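Local coordinates for protein putative alpha-N-acetylgalactosaminidase (Bacillus halodurans C-125, PDB 3CC1) that probably hydrolyses terminal alpha-linked N-acetylgalactosamine residues from glycoconjugates, as a putative glycoside hydrolase of the alpha-galactosidase family, at residues G33-W47 with G319-T333. Numbering follows the deposited sequence.
Sequences GNAEYMANHLKKYGW and GELRDNDEWTLSLLT
Glu-320 meets the amide of Asn-34: Asn-34 ND2 donates to Glu-320 OE1 (2.9 Å) and also bonds the carbonyl of Glu-30 one turn earlier in its helix, and Tyr-22 OH is a further partner of OE1. The other end of the Asn-34 amide accepts from Leu-321 N (2.9 Å to OD1), in the carbonyl plane. Leu-321 CB then lies off-centre over one face of the Tyr-37 ring, 4.1 Å from its centroid, and Leu-321 CD2 meets Leu-42 CD1 tip to tip. Arg-322 grips the Glu-320 carboxylate side-on, NH2 to OE1 from the face opposite Asn-34 and NE to OE2, whose anti lone pair takes Arg-322 N. Bent at chi3 (-61°), it lays a guanidinium face over Gly-33 CA, its NH1 in a salt bridge with Glu-29. Asn-324 ND2 donates to Tyr-37 OH at 3.2 Å, amide and ring almost perpendicular (88°). Within helix 326-332, Leu-329 CD1 packs against both that hydroxyl and Leu-42 CD2 (3.6 Å to the latter). Leu-332 sets CB against Leu-42 and CD2 against Trp-47 CZ2, and its carbonyl O receives Trp-47 NE1 at 2.8 Å, in the indole plane and on a lone pair. Thr-333 closes the run with CB 3.9 Å from the centroid of the Tyr-45 ring, over its face. The contact thus joins helix 28-41 and the turn after it to the segment following strand 315-317, bringing together the first and last parts of the TIM barrel through a leucine-aromatic patch and a buried carboxylate that accepts several hydrogen bonds, its charge probably partly offset by Arg-322, which it shares with Glu-29.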
loop_
_atom_site.group_PDB
_atom_site.type_symbol
_atom_site.label_atom_id
_atom_site.label_comp_id
_atom_site.label_asym_id
_atom_site.label_seq_id
_atom_site.Cartn_x
_atom_site.Cartn_y
_atom_site.Cartn_z
ATOM N N GLY A 33 22.300 28.908 26.993
ATOM C CA GLY A 33 23.297 28.880 25.933
ATOM C C GLY A 33 22.655 28.877 24.550
ATOM O O GLY A 33 23.049 29.610 23.684
ATOM N N ASN A 34 21.635 28.047 24.358
ATOM C CA ASN A 34 20.948 28.013 23.074
ATOM C C ASN A 34 20.176 29.306 22.801
ATOM O O ASN A 34 20.198 29.821 21.676
ATOM C CB ASN A 34 20.071 26.779 22.968
ATOM C CG ASN A 34 20.878 25.532 22.681
ATOM O OD1 ASN A 34 21.117 25.216 21.522
ATOM N ND2 ASN A 34 21.287 24.808 23.733
ATOM N N ALA A 35 19.594 29.861 23.861
ATOM C CA ALA A 35 18.836 31.117 23.795
ATOM C C ALA A 35 19.772 32.257 23.371
ATOM O O ALA A 35 19.426 33.088 22.528
ATOM C CB ALA A 35 18.179 31.412 25.120
ATOM N N GLU A 36 20.964 32.267 23.954
ATOM C CA GLU A 36 21.962 33.294 23.627
ATOM C C GLU A 36 22.418 33.164 22.193
ATOM O O GLU A 36 22.558 34.143 21.486
ATOM C CB GLU A 36 23.154 33.261 24.580
ATOM C CG GLU A 36 22.794 33.826 25.947
ATOM C CD GLU A 36 23.803 33.474 27.060
ATOM O OE1 GLU A 36 24.839 32.832 26.755
ATOM O OE2 GLU A 36 23.542 33.815 28.241
ATOM N N TYR A 37 22.614 31.937 21.740
ATOM C CA TYR A 37 23.018 31.733 20.358
ATOM C C TYR A 37 21.918 32.241 19.453
ATOM O O TYR A 37 22.173 32.976 18.521
ATOM C CB TYR A 37 23.312 30.276 20.073
ATOM C CG TYR A 37 23.815 30.003 18.674
ATOM C CD1 TYR A 37 22.935 29.875 17.608
ATOM C CD2 TYR A 37 25.153 29.794 18.431
ATOM C CE1 TYR A 37 23.383 29.614 16.346
ATOM C CE2 TYR A 37 25.621 29.538 17.149
ATOM C CZ TYR A 37 24.740 29.432 16.129
ATOM O OH TYR A 37 25.184 29.125 14.887
HETATM N N MSE A 38 20.695 31.867 19.748
HETATM C CA MSE A 38 19.582 32.258 18.906
HETATM C C MSE A 38 19.475 33.784 18.834
HETATM O O MSE A 38 19.205 34.363 17.788
HETATM C CB MSE A 38 18.288 31.696 19.432
HETATM C CG MSE A 38 17.091 32.050 18.553
HETATM SE SE MSE A 38 15.442 31.202 19.185
HETATM C CE MSE A 38 15.939 29.442 18.777
ATOM N N ALA A 39 19.711 34.420 19.968
ATOM C CA ALA A 39 19.581 35.854 20.071
ATOM C C ALA A 39 20.657 36.492 19.204
ATOM O O ALA A 39 20.442 37.510 18.563
ATOM C CB ALA A 39 19.767 36.301 21.538
ATOM N N ASN A 40 21.827 35.878 19.196
ATOM C CA ASN A 40 22.980 36.471 18.529
ATOM C C ASN A 40 22.996 36.220 17.024
ATOM O O ASN A 40 23.495 37.033 16.283
ATOM C CB ASN A 40 24.273 35.952 19.144
ATOM C CG ASN A 40 24.560 36.575 20.519
ATOM O OD1 ASN A 40 24.251 37.746 20.763
ATOM N ND2 ASN A 40 25.191 35.809 21.405
ATOM N N HIS A 41 22.481 35.083 16.565
ATOM C CA HIS A 41 22.649 34.706 15.154
ATOM C C HIS A 41 21.350 34.514 14.372
ATOM O O HIS A 41 21.369 34.541 13.136
ATOM C CB HIS A 41 23.428 33.379 15.037
ATOM C CG HIS A 41 24.786 33.419 15.632
ATOM N ND1 HIS A 41 25.078 32.833 16.849
ATOM C CD2 HIS A 41 25.927 34.005 15.213
ATOM C CE1 HIS A 41 26.346 33.055 17.145
ATOM N NE2 HIS A 41 26.882 33.767 16.172
ATOM N N LEU A 42 20.245 34.291 15.076
ATOM C CA LEU A 42 19.046 33.766 14.437
ATOM C C LEU A 42 17.790 34.643 14.588
ATOM O O LEU A 42 16.891 34.605 13.754
ATOM C CB LEU A 42 18.772 32.349 14.970
ATOM C CG LEU A 42 19.803 31.236 14.732
ATOM C CD1 LEU A 42 19.356 29.910 15.426
ATOM C CD2 LEU A 42 20.089 31.009 13.228
ATOM N N LYS A 43 17.749 35.442 15.645
ATOM C CA LYS A 43 16.564 36.186 16.016
ATOM C C LYS A 43 16.107 37.062 14.835
ATOM O O LYS A 43 14.931 37.192 14.531
ATOM C CB LYS A 43 16.864 37.054 17.261
ATOM C CG LYS A 43 15.723 37.911 17.721
ATOM C CD LYS A 43 16.010 38.535 19.098
ATOM C CE LYS A 43 17.153 39.554 19.047
ATOM N NZ LYS A 43 17.448 40.105 20.416
ATOM N N LYS A 44 17.066 37.624 14.145
ATOM C CA LYS A 44 16.747 38.594 13.095
ATOM C C LYS A 44 16.058 37.906 11.895
ATOM O O LYS A 44 15.429 38.551 11.079
ATOM C CB LYS A 44 18.006 39.344 12.667
ATOM C CG LYS A 44 19.016 38.525 11.867
ATOM C CD LYS A 44 20.122 39.395 11.234
ATOM C CE LYS A 44 19.829 39.657 9.752
ATOM N NZ LYS A 44 20.892 40.409 8.993
ATOM N N TYR A 45 16.149 36.592 11.822
ATOM C CA TYR A 45 15.555 35.830 10.704
ATOM C C TYR A 45 14.189 35.243 11.076
ATOM O O TYR A 45 13.563 34.606 10.253
ATOM C CB TYR A 45 16.463 34.689 10.265
ATOM C CG TYR A 45 17.731 35.179 9.672
ATOM C CD1 TYR A 45 17.770 35.622 8.360
ATOM C CD2 TYR A 45 18.879 35.242 10.422
ATOM C CE1 TYR A 45 18.920 36.108 7.815
ATOM C CE2 TYR A 45 20.024 35.715 9.894
ATOM C CZ TYR A 45 20.035 36.158 8.598
ATOM O OH TYR A 45 21.207 36.621 8.095
ATOM N N GLY A 46 13.769 35.421 12.322
ATOM C CA GLY A 46 12.424 35.022 12.771
ATOM C C GLY A 46 12.358 33.904 13.800
ATOM O O GLY A 46 11.254 33.521 14.256
ATOM N N TRP A 47 13.528 33.371 14.146
ATOM C CA TRP A 47 13.654 32.350 15.188
ATOM C C TRP A 47 13.429 32.987 16.547
ATOM O O TRP A 47 14.115 33.929 16.924
ATOM C CB TRP A 47 15.046 31.687 15.166
ATOM C CG TRP A 47 15.355 31.011 13.872
ATOM C CD1 TRP A 47 15.955 31.571 12.782
ATOM C CD2 TRP A 47 15.078 29.652 13.517
ATOM N NE1 TRP A 47 16.050 30.660 11.762
ATOM C CE2 TRP A 47 15.505 29.478 12.172
ATOM C CE3 TRP A 47 14.487 28.576 14.181
ATOM C CZ2 TRP A 47 15.401 28.272 11.507
ATOM C CZ3 TRP A 47 14.356 27.367 13.501
ATOM C CH2 TRP A 47 14.820 27.227 12.178
ATOM N N GLY A 319 19.040 20.460 17.406
ATOM C CA GLY A 319 20.452 20.402 17.742
ATOM C C GLY A 319 20.878 21.395 18.815
ATOM O O GLY A 319 20.147 22.323 19.185
ATOM N N GLU A 320 22.066 21.133 19.339
ATOM C CA GLU A 320 22.769 22.043 20.216
ATOM C C GLU A 320 23.357 23.137 19.333
ATOM O O GLU A 320 24.412 22.958 18.733
ATOM C CB GLU A 320 23.867 21.315 21.006
ATOM C CG GLU A 320 24.857 22.236 21.779
ATOM C CD GLU A 320 24.175 23.333 22.617
ATOM O OE1 GLU A 320 23.555 23.020 23.663
ATOM O OE2 GLU A 320 24.303 24.515 22.227
ATOM N N LEU A 321 22.657 24.263 19.313
ATOM C CA LEU A 321 22.977 25.383 18.423
ATOM C C LEU A 321 24.426 25.850 18.521
ATOM O O LEU A 321 25.030 26.269 17.505
ATOM C CB LEU A 321 22.034 26.569 18.679
ATOM C CG LEU A 321 20.604 26.457 18.131
ATOM C CD1 LEU A 321 19.734 27.540 18.749
ATOM C CD2 LEU A 321 20.575 26.528 16.601
ATOM N N ARG A 322 24.981 25.798 19.732
ATOM C CA ARG A 322 26.291 26.362 19.991
ATOM C C ARG A 322 27.360 25.593 19.250
ATOM O O ARG A 322 28.447 26.114 19.011
ATOM C CB ARG A 322 26.635 26.420 21.486
ATOM C CG ARG A 322 25.993 27.585 22.209
ATOM C CD ARG A 322 26.054 27.418 23.699
ATOM N NE ARG A 322 25.336 26.227 24.158
ATOM C CZ ARG A 322 25.421 25.743 25.390
ATOM N NH1 ARG A 322 26.113 26.379 26.304
ATOM N NH2 ARG A 322 24.758 24.656 25.744
ATOM N N ASP A 323 27.033 24.373 18.841
ATOM C CA ASP A 323 28.001 23.540 18.128
ATOM C C ASP A 323 27.820 23.576 16.614
ATOM O O ASP A 323 28.412 22.779 15.897
ATOM C CB ASP A 323 27.909 22.098 18.610
ATOM C CG ASP A 323 28.384 21.939 20.027
ATOM O OD1 ASP A 323 29.179 22.787 20.454
ATOM O OD2 ASP A 323 27.966 20.981 20.701
ATOM N N ASN A 324 26.985 24.481 16.125
ATOM C CA ASN A 324 26.712 24.574 14.686
ATOM C C ASN A 324 28.004 24.794 13.882
ATOM O O ASN A 324 28.940 25.433 14.353
ATOM C CB ASN A 324 25.798 25.753 14.353
ATOM C CG ASN A 324 24.331 25.446 14.538
ATOM O OD1 ASN A 324 23.942 24.296 14.790
ATOM N ND2 ASN A 324 23.496 26.479 14.371
ATOM N N ASP A 325 28.038 24.278 12.669
ATOM C CA ASP A 325 29.073 24.683 11.707
ATOM C C ASP A 325 28.479 25.671 10.742
ATOM O O ASP A 325 27.307 26.018 10.841
ATOM C CB ASP A 325 29.668 23.498 10.943
ATOM C CG ASP A 325 28.611 22.603 10.280
ATOM O OD1 ASP A 325 27.388 22.901 10.321
ATOM O OD2 ASP A 325 29.030 21.593 9.691
ATOM N N GLU A 326 29.282 26.114 9.787
ATOM C CA GLU A 326 28.836 27.131 8.850
ATOM C C GLU A 326 27.694 26.565 8.004
ATOM O O GLU A 326 26.669 27.232 7.770
ATOM C CB GLU A 326 30.021 27.639 7.999
ATOM C CG GLU A 326 29.633 28.525 6.841
ATOM N N TRP A 327 27.839 25.318 7.578
ATOM C CA TRP A 327 26.769 24.679 6.807
ATOM C C TRP A 327 25.433 24.726 7.558
ATOM O O TRP A 327 24.406 25.129 7.013
ATOM C CB TRP A 327 27.109 23.214 6.446
ATOM C CG TRP A 327 25.908 22.432 6.000
ATOM C CD1 TRP A 327 25.116 21.641 6.784
ATOM C CD2 TRP A 327 25.336 22.392 4.694
ATOM N NE1 TRP A 327 24.106 21.119 6.050
ATOM C CE2 TRP A 327 24.204 21.557 4.766
ATOM C CE3 TRP A 327 25.662 22.985 3.470
ATOM C CZ2 TRP A 327 23.401 21.287 3.664
ATOM C CZ3 TRP A 327 24.863 22.726 2.378
ATOM C CH2 TRP A 327 23.745 21.877 2.480
ATOM N N THR A 328 25.435 24.301 8.809
ATOM C CA THR A 328 24.155 24.194 9.557
ATOM C C THR A 328 23.513 25.573 9.776
ATOM O O THR A 328 22.303 25.752 9.608
ATOM C CB THR A 328 24.318 23.400 10.876
ATOM O OG1 THR A 328 24.896 22.126 10.579
ATOM C CG2 THR A 328 22.947 23.185 11.602
ATOM N N LEU A 329 24.335 26.559 10.081
ATOM C CA LEU A 329 23.854 27.912 10.301
ATOM C C LEU A 329 23.254 28.476 9.005
ATOM O O LEU A 329 22.254 29.214 9.021
ATOM C CB LEU A 329 25.001 28.826 10.831
ATOM C CG LEU A 329 24.578 30.286 11.044
ATOM C CD1 LEU A 329 23.410 30.365 12.029
ATOM C CD2 LEU A 329 25.715 31.164 11.500
ATOM N N SER A 330 23.851 28.115 7.880
ATOM C CA SER A 330 23.373 28.610 6.575
ATOM C C SER A 330 21.994 28.029 6.244
ATOM O O SER A 330 21.198 28.703 5.625
ATOM C CB SER A 330 24.381 28.300 5.461
ATOM O OG SER A 330 24.270 26.931 5.057
ATOM N N LEU A 331 21.680 26.810 6.727
ATOM C CA LEU A 331 20.330 26.256 6.574
ATOM C C LEU A 331 19.264 27.049 7.315
ATOM O O LEU A 331 18.060 26.930 7.012
ATOM C CB LEU A 331 20.246 24.807 7.096
ATOM C CG LEU A 331 20.978 23.664 6.428
ATOM C CD1 LEU A 331 20.506 22.320 7.063
ATOM C CD2 LEU A 331 20.795 23.595 4.971
ATOM N N LEU A 332 19.694 27.833 8.306
ATOM C CA LEU A 332 18.766 28.532 9.219
ATOM C C LEU A 332 18.558 29.989 8.880
ATOM O O LEU A 332 17.665 30.651 9.423
ATOM C CB LEU A 332 19.267 28.429 10.660
ATOM C CG LEU A 332 19.546 26.995 11.175
ATOM C CD1 LEU A 332 19.926 27.009 12.679
ATOM C CD2 LEU A 332 18.374 26.092 10.896
ATOM N N THR A 333 19.384 30.496 7.974
ATOM C CA THR A 333 19.466 31.940 7.725
ATOM C C THR A 333 19.229 32.278 6.251
ATOM O O THR A 333 19.600 33.332 5.782
ATOM C CB THR A 333 20.835 32.473 8.180
ATOM O OG1 THR A 333 21.872 31.750 7.489
ATOM C CG2 THR A 333 20.990 32.297 9.724
HETATM O O HOH W 1 21.641 35.063 5.224
#